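Local coordinates for protein ribonucleoside-diphosphate reductase subunit beta (Streptococcus sanguinis, PDB 4N83) that probably serves as the metal-bearing small subunit of the reductase that converts ribonucleoside diphosphates into deoxyribonucleotides for DNA synthesis, at residues G56-G61 and S238-V243; F95-H100 and S192-Y197; E135-I140 and Y226-N231; A152-E157 and T196-K201; G234-L239 and G244-V249. All blocks are in the same frame, centred on the assembly; numbering follows the deposited sequence.

Interaction 1: G56-G61 and S238-V243; sequences GKVFGG and SLYDTV
In the all-helical, ferritin-like bundle of this small subunit, K57 and V58 of helix 49-78 meet L239 and Y240 near the C-terminal end of helix 211-240. The contact is made by side chains, since the nearest CA pair, K57 and L239, is 8.0 Å apart. L239 sits between the two partners and uses one methyl for each. Its CD2 lies against the aliphatic part of the lysine, the two chains crossing at a slant, 3.6 Å from K57 CD, while CD1 faces V58 CG2 at 4.2 Å. The extended K57 chain has CG anti to the carbonyl carbon (chi1 -71°), which sends the methylenes past the leucine and carries the ammonium onward; there it makes a cation-pi contact with W123 and a long, weak ion pair with D53. V58 CG2 also approaches the phenol end of Y240, 3.7 Å from its OH, with the two side chains at about a right angle. The hydroxyl takes its polar partner elsewhere, in a hydrogen bond with T167 OG1 of helix 162-173. V58 itself touches T167, so one residue of helix 162-173 meets both sides of this contact. V58 is about 7 Å, side chain to side chain, from Y104, the predicted active-site tyrosine. The arrangement is hydrophobic interhelical packing, as expected in the ferritin-like bundle of ribonucleotide reductase small chains.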
# COMPACT_ATOMS: atom_id res chain seq x y z
N GLY A 56 26.32 -5.51 7.14
CA GLY A 56 25.52 -4.42 7.70
C GLY A 56 25.50 -3.17 6.84
O GLY A 56 24.46 -2.52 6.71
N LYS A 57 26.64 -2.84 6.24
CA LYS A 57 26.76 -1.70 5.34
C LYS A 57 25.97 -1.89 4.05
O LYS A 57 25.49 -0.92 3.46
CB LYS A 57 28.23 -1.44 5.00
CG LYS A 57 29.05 -0.88 6.16
CD LYS A 57 30.48 -0.57 5.72
CE LYS A 57 31.21 0.27 6.76
NZ LYS A 57 32.60 0.57 6.34
N VAL A 58 25.83 -3.15 3.63
CA VAL A 58 25.09 -3.49 2.41
C VAL A 58 23.59 -3.33 2.63
O VAL A 58 22.93 -2.58 1.91
CB VAL A 58 25.43 -4.92 1.94
CG1 VAL A 58 24.33 -5.50 1.05
CG2 VAL A 58 26.77 -4.93 1.22
N PHE A 59 23.05 -4.05 3.61
CA PHE A 59 21.61 -4.00 3.89
C PHE A 59 21.17 -2.60 4.32
O PHE A 59 20.16 -2.10 3.85
CB PHE A 59 21.21 -5.02 4.97
CG PHE A 59 21.39 -6.46 4.56
CD1 PHE A 59 21.00 -6.91 3.30
CD2 PHE A 59 21.93 -7.37 5.45
CE1 PHE A 59 21.17 -8.23 2.94
CE2 PHE A 59 22.10 -8.70 5.10
CZ PHE A 59 21.71 -9.13 3.84
N GLY A 60 21.96 -1.98 5.20
CA GLY A 60 21.69 -0.62 5.66
C GLY A 60 21.65 0.40 4.53
O GLY A 60 20.85 1.33 4.56
N GLY A 61 22.53 0.22 3.54
CA GLY A 61 22.55 1.09 2.37
C GLY A 61 21.32 0.92 1.49
O GLY A 61 20.80 1.90 0.96
N SER A 238 34.31 1.42 -2.29
CA SER A 238 34.23 1.83 -0.88
C SER A 238 33.93 0.66 0.07
O SER A 238 34.23 0.74 1.26
CB SER A 238 33.17 2.92 -0.71
OG SER A 238 33.02 3.29 0.65
N LEU A 239 33.35 -0.42 -0.46
CA LEU A 239 32.98 -1.58 0.35
C LEU A 239 33.83 -2.82 0.05
O LEU A 239 34.41 -3.41 0.96
CB LEU A 239 31.51 -1.93 0.12
CG LEU A 239 30.45 -0.95 0.63
CD1 LEU A 239 29.06 -1.48 0.30
CD2 LEU A 239 30.59 -0.71 2.12
N TYR A 240 33.91 -3.19 -1.23
CA TYR A 240 34.39 -4.53 -1.63
C TYR A 240 35.90 -4.67 -1.87
O TYR A 240 36.35 -5.75 -2.27
CB TYR A 240 33.63 -4.98 -2.89
CG TYR A 240 32.15 -5.24 -2.67
CD1 TYR A 240 31.21 -4.25 -2.91
CD2 TYR A 240 31.71 -6.48 -2.22
CE1 TYR A 240 29.85 -4.49 -2.71
CE2 TYR A 240 30.36 -6.73 -2.01
CZ TYR A 240 29.44 -5.73 -2.26
OH TYR A 240 28.10 -5.97 -2.06
N ASP A 241 36.68 -3.62 -1.63
CA ASP A 241 38.13 -3.67 -1.89
C ASP A 241 38.90 -4.53 -0.88
O ASP A 241 39.86 -5.20 -1.25
CB ASP A 241 38.73 -2.26 -1.96
CG ASP A 241 38.82 -1.72 -3.38
OD1 ASP A 241 39.17 -2.49 -4.30
OD2 ASP A 241 38.55 -0.52 -3.58
N THR A 242 38.48 -4.50 0.38
CA THR A 242 39.15 -5.28 1.43
C THR A 242 38.90 -6.78 1.27
O THR A 242 39.84 -7.57 1.24
CB THR A 242 38.70 -4.83 2.84
OG1 THR A 242 37.27 -4.80 2.91
CG2 THR A 242 39.26 -3.46 3.17
N VAL A 243 37.62 -7.15 1.17
CA VAL A 243 37.25 -8.55 0.93
C VAL A 243 37.66 -9.03 -0.47
O VAL A 243 37.91 -10.22 -0.68
CB VAL A 243 35.73 -8.81 1.15
CG1 VAL A 243 35.39 -8.69 2.63
CG2 VAL A 243 34.87 -7.86 0.32

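Interaction 2: F95-H100 and S192-Y197; sequences FMESVH and SVHGTY. With MN (manganese (II) ion), chain I; MN (manganese (II) ion), chain J.
The imidazoles of H100 and H194 meet by their CE1 atoms, 4.4 Å apart, with H100 CE1 arriving at the edge of the H194 ring near its plane. One face of the H100 ring has M96 O over its centre, 3.0 Å above the plane, and the manganese ion of chain J lies at the ring edge, in plane. This is the dimanganese centre of the four-helix metal site, where helices 84-111 and 178-206 contribute ligands from opposing sides. E97 bridges the two ions: OE1 is 2.2 Å from the chain J manganese and OE2 2.2 Å from the chain I manganese. Its chain bends at chi2 (-71°), which turns the carboxylate into the space between the helices, and its plane stands 38° from the H194 ring. With H100 and H194, the carboxylates of D66, E157 and E191 complete the two sites. H100 NE2 is hydrogen-bonded to second-shell D190 OD2, whereas H194 ND1 is hydrogen-bonded to E191 OE1, itself a ligand. H194 ND1 is 3.6 Å from E97 OE2, not hydrogen-bonded. H100 ND1 lies 2.9 Å from the chain J ion and H194 ND1 3.0 Å from the chain I ion, long for metal-nitrogen bonds in this model.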
# COMPACT_ATOMS: atom_id res chain seq x y z
N PHE A 95 3.15 -0.44 -0.52
CA PHE A 95 3.10 -1.21 0.73
C PHE A 95 4.25 -2.22 0.79
O PHE A 95 4.92 -2.33 1.81
CB PHE A 95 1.76 -1.92 0.89
CG PHE A 95 1.79 -3.08 1.85
CD1 PHE A 95 2.16 -2.88 3.18
CD2 PHE A 95 1.45 -4.36 1.44
CE1 PHE A 95 2.20 -3.94 4.07
CE2 PHE A 95 1.49 -5.42 2.32
CZ PHE A 95 1.86 -5.21 3.64
N MET A 96 4.47 -2.96 -0.30
CA MET A 96 5.55 -3.94 -0.35
C MET A 96 6.93 -3.29 -0.26
O MET A 96 7.86 -3.91 0.25
CB MET A 96 5.45 -4.80 -1.63
CG MET A 96 4.26 -5.75 -1.67
SD MET A 96 4.03 -6.75 -0.18
CE MET A 96 5.65 -7.50 -0.00
N GLU A 97 7.06 -2.05 -0.73
CA GLU A 97 8.31 -1.31 -0.58
C GLU A 97 8.61 -1.01 0.90
O GLU A 97 9.77 -0.96 1.30
CB GLU A 97 8.29 -0.00 -1.39
CG GLU A 97 8.14 -0.17 -2.90
CD GLU A 97 9.37 -0.74 -3.58
OE1 GLU A 97 10.32 -1.16 -2.89
OE2 GLU A 97 9.38 -0.79 -4.83
N SER A 98 7.56 -0.81 1.69
CA SER A 98 7.70 -0.64 3.14
C SER A 98 8.08 -1.96 3.83
O SER A 98 8.83 -1.95 4.81
CB SER A 98 6.42 -0.07 3.77
OG SER A 98 6.41 1.35 3.73
N VAL A 99 7.55 -3.07 3.33
CA VAL A 99 7.89 -4.39 3.85
C VAL A 99 9.37 -4.68 3.58
O VAL A 99 10.05 -5.25 4.43
CB VAL A 99 7.02 -5.51 3.22
CG1 VAL A 99 7.51 -6.89 3.66
CG2 VAL A 99 5.56 -5.32 3.61
N HIS A 100 9.85 -4.29 2.41
CA HIS A 100 11.27 -4.43 2.06
C HIS A 100 12.14 -3.60 3.01
O HIS A 100 13.19 -4.06 3.46
CB HIS A 100 11.53 -4.00 0.61
CG HIS A 100 10.78 -4.79 -0.41
ND1 HIS A 100 10.66 -4.39 -1.72
CD2 HIS A 100 10.07 -5.94 -0.31
CE1 HIS A 100 9.93 -5.27 -2.39
NE2 HIS A 100 9.56 -6.22 -1.55
N SER A 192 11.59 -7.65 -9.39
CA SER A 192 11.64 -8.14 -10.77
C SER A 192 10.33 -7.84 -11.49
O SER A 192 10.33 -7.49 -12.67
CB SER A 192 11.92 -9.65 -10.79
OG SER A 192 12.02 -10.13 -12.12
N VAL A 193 9.21 -7.97 -10.78
CA VAL A 193 7.88 -7.70 -11.33
C VAL A 193 7.59 -6.19 -11.39
O VAL A 193 6.91 -5.73 -12.30
CB VAL A 193 6.77 -8.41 -10.51
CG1 VAL A 193 5.39 -8.09 -11.08
CG2 VAL A 193 7.00 -9.91 -10.50
N HIS A 194 8.10 -5.44 -10.41
CA HIS A 194 7.93 -3.98 -10.40
C HIS A 194 8.60 -3.34 -11.61
O HIS A 194 8.00 -2.51 -12.29
CB HIS A 194 8.50 -3.36 -9.11
CG HIS A 194 7.71 -3.69 -7.88
ND1 HIS A 194 8.27 -3.72 -6.62
CD2 HIS A 194 6.41 -4.01 -7.72
CE1 HIS A 194 7.35 -4.03 -5.74
NE2 HIS A 194 6.21 -4.21 -6.38
N GLY A 195 9.85 -3.72 -11.85
CA GLY A 195 10.60 -3.23 -13.01
C GLY A 195 9.88 -3.51 -14.32
O GLY A 195 9.79 -2.63 -15.18
N THR A 196 9.36 -4.72 -14.46
CA THR A 196 8.62 -5.12 -15.66
C THR A 196 7.35 -4.28 -15.85
O THR A 196 7.06 -3.84 -16.97
CB THR A 196 8.23 -6.61 -15.61
OG1 THR A 196 9.40 -7.40 -15.36
CG2 THR A 196 7.59 -7.05 -16.92
N TYR A 197 6.61 -4.07 -14.77
CA TYR A 197 5.35 -3.33 -14.83
C TYR A 197 5.57 -1.84 -15.06
O TYR A 197 4.92 -1.24 -15.92
CB TYR A 197 4.53 -3.54 -13.56
CG TYR A 197 3.16 -2.90 -13.61
CD1 TYR A 197 2.24 -3.27 -14.58
CD2 TYR A 197 2.78 -1.92 -12.69
CE1 TYR A 197 0.98 -2.70 -14.63
CE2 TYR A 197 1.53 -1.34 -12.73
CZ TYR A 197 0.63 -1.73 -13.71
OH TYR A 197 -0.63 -1.16 -13.76
MN MN I . 9.77 -1.16 -6.92
MN MN J . 12.23 -2.28 -3.03

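Interaction 3: E135-I140 and Y226-N231; sequences EIINEI and YTLYEN
L228 receives two isoleucines with its two methyls: CD1 meets I137 CD1 at 4.2 Å, and CD2 meets I136 CG2 at 4.5 Å. These are loose contacts between branch ends, in keeping with segment axes 12.1 Å apart. I137 gets there through its folded chain, whose chi2 of -67° swings CD1 toward the leucine. About a turn after L228, N231 ND2 lies 4.4 Å from I136 CD1, so the isoleucine borders the asparagine amide. That amide is tied back to its own helix: ND2 donates to T227 O at 3.2 Å from above the carbonyl plane, 39° out of it. N231 N donates to the same oxygen from the other face, leaving T227 O held twice. Outward, I136 also touches L224, I137 touches L68 of helix 49-78 and A152 of helix 148-160, and L228 touches L160. Segments 135-140 and 226-231, on helices 128-143 and 211-240, run nearly antiparallel, at 152°, with helix 148-160 beside both of them.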
# COMPACT_ATOMS: atom_id res chain seq x y z
N GLU A 135 19.84 11.59 -3.57
CA GLU A 135 19.53 12.97 -3.95
C GLU A 135 19.24 13.10 -5.44
O GLU A 135 18.34 13.84 -5.83
CB GLU A 135 20.69 13.90 -3.57
CG GLU A 135 20.36 15.39 -3.65
CD GLU A 135 21.59 16.28 -3.61
OE1 GLU A 135 22.66 15.82 -3.16
OE2 GLU A 135 21.48 17.45 -4.04
N ILE A 136 20.00 12.39 -6.27
CA ILE A 136 19.79 12.39 -7.71
C ILE A 136 18.43 11.78 -8.06
O ILE A 136 17.73 12.28 -8.95
CB ILE A 136 20.91 11.63 -8.46
CG1 ILE A 136 22.25 12.36 -8.31
CG2 ILE A 136 20.57 11.47 -9.94
CD1 ILE A 136 23.45 11.51 -8.65
N ILE A 137 18.06 10.72 -7.35
CA ILE A 137 16.82 9.99 -7.63
C ILE A 137 15.58 10.73 -7.12
O ILE A 137 14.60 10.84 -7.85
CB ILE A 137 16.87 8.56 -7.04
CG1 ILE A 137 18.00 7.74 -7.67
CG2 ILE A 137 15.54 7.84 -7.24
CD1 ILE A 137 17.83 7.42 -9.15
N ASN A 138 15.63 11.23 -5.89
CA ASN A 138 14.48 11.92 -5.30
C ASN A 138 14.19 13.26 -5.98
O ASN A 138 13.03 13.67 -6.09
CB ASN A 138 14.68 12.14 -3.80
CG ASN A 138 13.40 12.56 -3.09
OD1 ASN A 138 12.29 12.28 -3.56
ND2 ASN A 138 13.54 13.22 -1.95
N GLU A 139 15.25 13.94 -6.43
CA GLU A 139 15.11 15.18 -7.21
C GLU A 139 14.32 14.93 -8.49
O GLU A 139 13.54 15.78 -8.92
CB GLU A 139 16.49 15.76 -7.53
CG GLU A 139 16.48 17.07 -8.32
CD GLU A 139 16.41 16.87 -9.83
OE1 GLU A 139 17.06 15.92 -10.35
OE2 GLU A 139 15.72 17.66 -10.50
N ILE A 140 14.51 13.75 -9.09
CA ILE A 140 13.75 13.35 -10.27
C ILE A 140 12.29 13.10 -9.91
O ILE A 140 11.39 13.51 -10.64
CB ILE A 140 14.36 12.09 -10.94
CG1 ILE A 140 15.76 12.40 -11.48
CG2 ILE A 140 13.47 11.60 -12.08
CD1 ILE A 140 16.63 11.18 -11.67
N TYR A 226 25.07 6.46 -16.97
CA TYR A 226 26.52 6.54 -16.75
C TYR A 226 26.89 7.25 -15.45
O TYR A 226 27.88 6.89 -14.81
CB TYR A 226 27.21 7.22 -17.94
CG TYR A 226 27.47 6.29 -19.12
CD1 TYR A 226 28.51 5.37 -19.08
CD2 TYR A 226 26.68 6.35 -20.27
CE1 TYR A 226 28.76 4.53 -20.15
CE2 TYR A 226 26.92 5.50 -21.34
CZ TYR A 226 27.96 4.60 -21.28
OH TYR A 226 28.20 3.76 -22.34
N THR A 227 26.12 8.27 -15.07
CA THR A 227 26.37 9.02 -13.83
C THR A 227 26.13 8.15 -12.59
O THR A 227 26.91 8.19 -11.64
CB THR A 227 25.48 10.27 -13.73
OG1 THR A 227 25.60 11.05 -14.92
CG2 THR A 227 25.89 11.13 -12.53
N LEU A 228 25.04 7.38 -12.62
CA LEU A 228 24.71 6.45 -11.53
C LEU A 228 25.68 5.27 -11.49
O LEU A 228 25.99 4.76 -10.41
CB LEU A 228 23.28 5.93 -11.68
CG LEU A 228 22.16 6.94 -11.41
CD1 LEU A 228 20.83 6.43 -11.93
CD2 LEU A 228 22.07 7.28 -9.93
N TYR A 229 26.16 4.85 -12.66
CA TYR A 229 27.15 3.78 -12.76
C TYR A 229 28.51 4.21 -12.22
O TYR A 229 29.17 3.44 -11.51
CB TYR A 229 27.28 3.32 -14.22
CG TYR A 229 28.38 2.30 -14.46
CD1 TYR A 229 28.31 1.03 -13.90
CD2 TYR A 229 29.48 2.61 -15.25
CE1 TYR A 229 29.31 0.09 -14.11
CE2 TYR A 229 30.49 1.68 -15.47
CZ TYR A 229 30.40 0.43 -14.90
OH TYR A 229 31.40 -0.49 -15.12
N GLU A 230 28.92 5.43 -12.54
CA GLU A 230 30.21 5.96 -12.09
C GLU A 230 30.24 6.15 -10.57
O GLU A 230 31.23 5.82 -9.92
CB GLU A 230 30.52 7.29 -12.80
CG GLU A 230 31.98 7.71 -12.71
CD GLU A 230 32.32 8.85 -13.65
OE1 GLU A 230 31.43 9.68 -13.94
OE2 GLU A 230 33.49 8.93 -14.09
N ASN A 231 29.14 6.67 -10.02
CA ASN A 231 28.99 6.80 -8.56
C ASN A 231 28.90 5.45 -7.85
O ASN A 231 29.33 5.31 -6.71
CB ASN A 231 27.77 7.66 -8.21
CG ASN A 231 28.11 9.14 -8.11
OD1 ASN A 231 28.89 9.55 -7.25
ND2 ASN A 231 27.53 9.94 -8.99

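Interaction 4: A152-E157 and T196-K201; sequences ASVFLE and TYIGYK. With MN (manganese (II) ion), chain I; MN (manganese (II) ion), chain J.
Next to the dimanganese site, helix 148-160 packs against helix 178-206 through V154 and I198, with S153 and G199 flanking them. The segment axes approach to 9.5 Å and cross at -153°, a nearly antiparallel pair, and the CA atoms of V154 and G199 come within 6.8 Å. V154 CG2 is the central methyl: it lies 3.8 Å from I198 CG2 and 4.1 Å from G199 N, so it rests against both the isoleucine branch and the backbone of the glycine. The two apolar side chains slide past one another in opposite directions. The other arm of the isoleucine extends with chi2 167° and brings CD1 to 3.9 Å from S153 OG, a van der Waals contact. The serine hydroxyl has its own partner in Q69 OE1 of helix 49-78, and L77 of that helix touches both S153 and I198. One turn on from S153, E157 reaches the metals, its carboxylate bridging them, with OE1 2.0 Å from the manganese of chain I and OE2 2.4 Å from that of chain J. The glutamate has almost no area against 196-201; the packing and the metal ligand are adjacent features of one helix. E191, earlier on helix 178-206, binds the same ions, so both helices carry carboxylate ligands, as in the bundle of ferritin-like dimetal proteins.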
# COMPACT_ATOMS: atom_id res chain seq x y z
N ALA A 152 13.97 6.22 -13.49
CA ALA A 152 14.77 6.28 -12.26
C ALA A 152 14.45 5.14 -11.30
O ALA A 152 15.36 4.57 -10.69
CB ALA A 152 14.56 7.62 -11.56
N SER A 153 13.17 4.80 -11.17
CA SER A 153 12.73 3.71 -10.30
C SER A 153 13.16 2.34 -10.84
O SER A 153 13.46 1.43 -10.07
CB SER A 153 11.21 3.74 -10.12
OG SER A 153 10.81 2.85 -9.09
N VAL A 154 13.19 2.21 -12.17
CA VAL A 154 13.66 0.98 -12.81
C VAL A 154 15.18 0.85 -12.66
O VAL A 154 15.67 -0.22 -12.29
CB VAL A 154 13.26 0.92 -14.31
CG1 VAL A 154 13.95 -0.25 -15.01
CG2 VAL A 154 11.75 0.80 -14.44
N PHE A 155 15.92 1.93 -12.93
CA PHE A 155 17.37 1.94 -12.69
C PHE A 155 17.68 1.65 -11.23
O PHE A 155 18.63 0.93 -10.93
CB PHE A 155 18.00 3.29 -13.07
CG PHE A 155 18.29 3.46 -14.54
CD1 PHE A 155 18.80 2.41 -15.31
CD2 PHE A 155 18.10 4.69 -15.15
CE1 PHE A 155 19.07 2.59 -16.65
CE2 PHE A 155 18.38 4.88 -16.49
CZ PHE A 155 18.87 3.82 -17.24
N LEU A 156 16.90 2.24 -10.33
CA LEU A 156 17.12 2.10 -8.90
C LEU A 156 17.10 0.63 -8.48
O LEU A 156 18.12 0.09 -8.05
CB LEU A 156 16.07 2.89 -8.11
CG LEU A 156 16.08 2.79 -6.58
CD1 LEU A 156 17.46 3.06 -6.01
CD2 LEU A 156 15.06 3.76 -5.99
N GLU A 157 15.95 -0.01 -8.64
CA GLU A 157 15.70 -1.32 -8.05
C GLU A 157 16.04 -2.52 -8.95
O GLU A 157 16.20 -3.63 -8.44
CB GLU A 157 14.25 -1.40 -7.58
CG GLU A 157 13.91 -0.33 -6.56
CD GLU A 157 12.50 -0.44 -6.04
OE1 GLU A 157 11.55 -0.32 -6.85
OE2 GLU A 157 12.33 -0.66 -4.82
N THR A 196 9.36 -4.72 -14.46
CA THR A 196 8.62 -5.12 -15.66
C THR A 196 7.35 -4.28 -15.85
O THR A 196 7.06 -3.84 -16.97
CB THR A 196 8.23 -6.61 -15.61
OG1 THR A 196 9.40 -7.40 -15.36
CG2 THR A 196 7.59 -7.05 -16.92
N TYR A 197 6.61 -4.07 -14.77
CA TYR A 197 5.35 -3.33 -14.83
C TYR A 197 5.57 -1.84 -15.06
O TYR A 197 4.92 -1.24 -15.92
CB TYR A 197 4.53 -3.54 -13.56
CG TYR A 197 3.16 -2.90 -13.61
CD1 TYR A 197 2.24 -3.27 -14.58
CD2 TYR A 197 2.78 -1.92 -12.69
CE1 TYR A 197 0.98 -2.70 -14.63
CE2 TYR A 197 1.53 -1.34 -12.73
CZ TYR A 197 0.63 -1.73 -13.71
OH TYR A 197 -0.63 -1.16 -13.76
N ILE A 198 6.46 -1.25 -14.27
CA ILE A 198 6.80 0.17 -14.43
C ILE A 198 7.44 0.39 -15.80
O ILE A 198 7.15 1.38 -16.48
CB ILE A 198 7.75 0.67 -13.31
CG1 ILE A 198 7.02 0.66 -11.96
CG2 ILE A 198 8.25 2.08 -13.61
CD1 ILE A 198 7.93 0.83 -10.76
N GLY A 199 8.30 -0.54 -16.21
CA GLY A 199 8.94 -0.49 -17.53
C GLY A 199 7.99 -0.68 -18.70
O GLY A 199 8.25 -0.21 -19.80
N TYR A 200 6.88 -1.40 -18.46
CA TYR A 200 5.86 -1.59 -19.50
C TYR A 200 5.05 -0.32 -19.72
O TYR A 200 4.84 0.09 -20.87
CB TYR A 200 4.92 -2.74 -19.13
CG TYR A 200 3.62 -2.71 -19.91
CD1 TYR A 200 3.61 -2.90 -21.28
CD2 TYR A 200 2.41 -2.47 -19.27
CE1 TYR A 200 2.43 -2.87 -22.00
CE2 TYR A 200 1.22 -2.44 -19.97
CZ TYR A 200 1.24 -2.63 -21.34
OH TYR A 200 0.06 -2.60 -22.05
N LYS A 201 4.59 0.29 -18.63
CA LYS A 201 3.83 1.54 -18.70
C LYS A 201 4.68 2.69 -19.25
O LYS A 201 4.14 3.66 -19.79
CB LYS A 201 3.29 1.91 -17.31
CG LYS A 201 2.13 1.04 -16.84
CD LYS A 201 0.83 1.43 -17.54
CE LYS A 201 -0.31 0.47 -17.20
NZ LYS A 201 -1.54 0.76 -17.99
MN MN I . 9.77 -1.16 -6.92
MN MN J . 12.23 -2.28 -3.03

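Interaction 5: G234-L239 and G244-V249; sequences GYTESL and GWTEEV
Van der Waals contacts come from T236, V249 and T246. T236 CG2 is 3.5 Å from V249 CG1, the two side chains sliding past each other in opposite directions, and the same methyl lies 3.7 Å from T246 O. Two methyls, T236 CG2 and T246 CG2, face each other at 4.2 Å. The threonine rotation accounts for this: with chi1 -55° the hydroxyl of T236 stays beside its own backbone and donates to, or accepts from, nothing across the contact, being hydrogen-bonded to E232 O one turn earlier, while CG2 is presented outward. E237 adds its CG methylene, CG standing 3.6 Å from T246 CG2, the two side chains at about a right angle.

These pairs join two consecutive helices of the bundle across the short turn between them, helix 211-240 and helix 246-263. G244 lies in that turn with phi 85°, a conformation that suits glycine, and W245 occupies the N-cap position. The CA atoms of E237 and T246 are 5.9 Å apart, so the backbones are close here.

Polar bonds add to the junction at its rim: the carboxylate of exposed E237 forms a salt bridge with K250 NZ, one turn after T246 on the partner helix. K250 NZ also makes a long, weak ion pair with E247 OE2; the two like-charged oxygens, E237 OE2 and E247 OE2, are 6.0 Å apart. T246 OG1 has a weak hydrogen bond to D241 OD1.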
# COMPACT_ATOMS: atom_id res chain seq x y z
N GLY A 234 32.22 3.97 -7.25
CA GLY A 234 32.80 4.56 -6.05
C GLY A 234 32.32 3.88 -4.78
O GLY A 234 33.10 3.63 -3.86
N TYR A 235 31.02 3.57 -4.73
CA TYR A 235 30.42 2.87 -3.59
C TYR A 235 30.85 1.41 -3.53
O TYR A 235 31.00 0.84 -2.45
CB TYR A 235 28.89 2.97 -3.66
CG TYR A 235 28.16 2.31 -2.50
CD1 TYR A 235 28.08 2.93 -1.26
CD2 TYR A 235 27.54 1.08 -2.66
CE1 TYR A 235 27.42 2.33 -0.20
CE2 TYR A 235 26.87 0.47 -1.61
CZ TYR A 235 26.81 1.10 -0.38
OH TYR A 235 26.15 0.50 0.67
N THR A 236 31.05 0.80 -4.70
CA THR A 236 31.53 -0.59 -4.79
C THR A 236 32.95 -0.70 -4.23
O THR A 236 33.23 -1.55 -3.39
CB THR A 236 31.50 -1.10 -6.24
OG1 THR A 236 30.19 -0.95 -6.79
CG2 THR A 236 31.91 -2.57 -6.31
N GLU A 237 33.83 0.18 -4.70
CA GLU A 237 35.21 0.23 -4.22
C GLU A 237 35.30 0.66 -2.75
O GLU A 237 36.25 0.29 -2.05
CB GLU A 237 36.06 1.17 -5.10
CG GLU A 237 36.34 0.61 -6.49
CD GLU A 237 37.04 1.60 -7.40
OE1 GLU A 237 37.98 2.28 -6.94
OE2 GLU A 237 36.65 1.68 -8.59
N SER A 238 34.31 1.42 -2.29
CA SER A 238 34.23 1.83 -0.88
C SER A 238 33.93 0.66 0.07
O SER A 238 34.23 0.74 1.26
CB SER A 238 33.17 2.92 -0.71
OG SER A 238 33.02 3.29 0.65
N LEU A 239 33.35 -0.42 -0.46
CA LEU A 239 32.98 -1.58 0.35
C LEU A 239 33.83 -2.82 0.05
O LEU A 239 34.41 -3.41 0.96
CB LEU A 239 31.51 -1.93 0.12
CG LEU A 239 30.45 -0.95 0.63
CD1 LEU A 239 29.06 -1.48 0.30
CD2 LEU A 239 30.59 -0.71 2.12
N GLY A 244 37.73 -8.09 -1.42
CA GLY A 244 38.29 -8.35 -2.74
C GLY A 244 37.32 -8.95 -3.75
O GLY A 244 37.69 -9.86 -4.50
N TRP A 245 36.10 -8.43 -3.79
CA TRP A 245 35.12 -8.81 -4.82
C TRP A 245 34.72 -7.60 -5.67
O TRP A 245 33.66 -7.61 -6.30
CB TRP A 245 33.86 -9.42 -4.19
CG TRP A 245 34.10 -10.45 -3.12
CD1 TRP A 245 35.11 -11.36 -3.07
CD2 TRP A 245 33.28 -10.70 -1.97
NE1 TRP A 245 34.99 -12.14 -1.94
CE2 TRP A 245 33.87 -11.76 -1.26
CE3 TRP A 245 32.10 -10.12 -1.47
CZ2 TRP A 245 33.33 -12.26 -0.07
CZ3 TRP A 245 31.56 -10.61 -0.29
CH2 TRP A 245 32.18 -11.67 0.40
N THR A 246 35.57 -6.58 -5.71
CA THR A 246 35.26 -5.31 -6.38
C THR A 246 34.94 -5.48 -7.86
O THR A 246 33.95 -4.94 -8.35
CB THR A 246 36.42 -4.30 -6.23
OG1 THR A 246 36.71 -4.11 -4.84
CG2 THR A 246 36.07 -2.96 -6.86
N GLU A 247 35.79 -6.22 -8.57
CA GLU A 247 35.62 -6.42 -10.01
C GLU A 247 34.46 -7.35 -10.36
O GLU A 247 33.93 -7.29 -11.47
CB GLU A 247 36.92 -6.94 -10.63
CG GLU A 247 38.09 -5.97 -10.54
CD GLU A 247 37.84 -4.66 -11.28
OE1 GLU A 247 37.07 -4.66 -12.26
OE2 GLU A 247 38.41 -3.63 -10.86
N GLU A 248 34.07 -8.21 -9.42
CA GLU A 248 32.91 -9.10 -9.62
C GLU A 248 31.59 -8.34 -9.49
O GLU A 248 30.63 -8.64 -10.21
CB GLU A 248 32.95 -10.26 -8.62
CG GLU A 248 34.09 -11.24 -8.85
CD GLU A 248 34.05 -12.40 -7.88
OE1 GLU A 248 34.04 -13.56 -8.34
OE2 GLU A 248 34.02 -12.16 -6.65
N VAL A 249 31.53 -7.39 -8.56
CA VAL A 249 30.34 -6.55 -8.37
C VAL A 249 30.15 -5.62 -9.58
O VAL A 249 29.02 -5.34 -9.98
CB VAL A 249 30.42 -5.72 -7.07
CG1 VAL A 249 29.26 -4.73 -6.98
CG2 VAL A 249 30.43 -6.63 -5.85

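How the interactions relate
Two pairs of contacts share residues, and interaction 3 touches one of them. Interactions 2 and 4 lie 10 Å apart by centres, share T196 and Y197 of helix 178-206, and both reach the two manganese ions. Interactions 1 and 5 have centres 8 Å apart, share S238 and L239 of helix 211-240, and form one corner of the fold, where D241 and T246 also meet. Interaction 3 uses the same helix 211-240 and touches interaction 4 through A152. Along the chain, interaction 1 spans interactions 2, 3 and 4, interactions 2 and 3 alternate, and interaction 5 follows these three in series, beginning where interaction 1 ends. Helices distant in sequence are thereby drawn round a metal centre, with interaction 5 away from it.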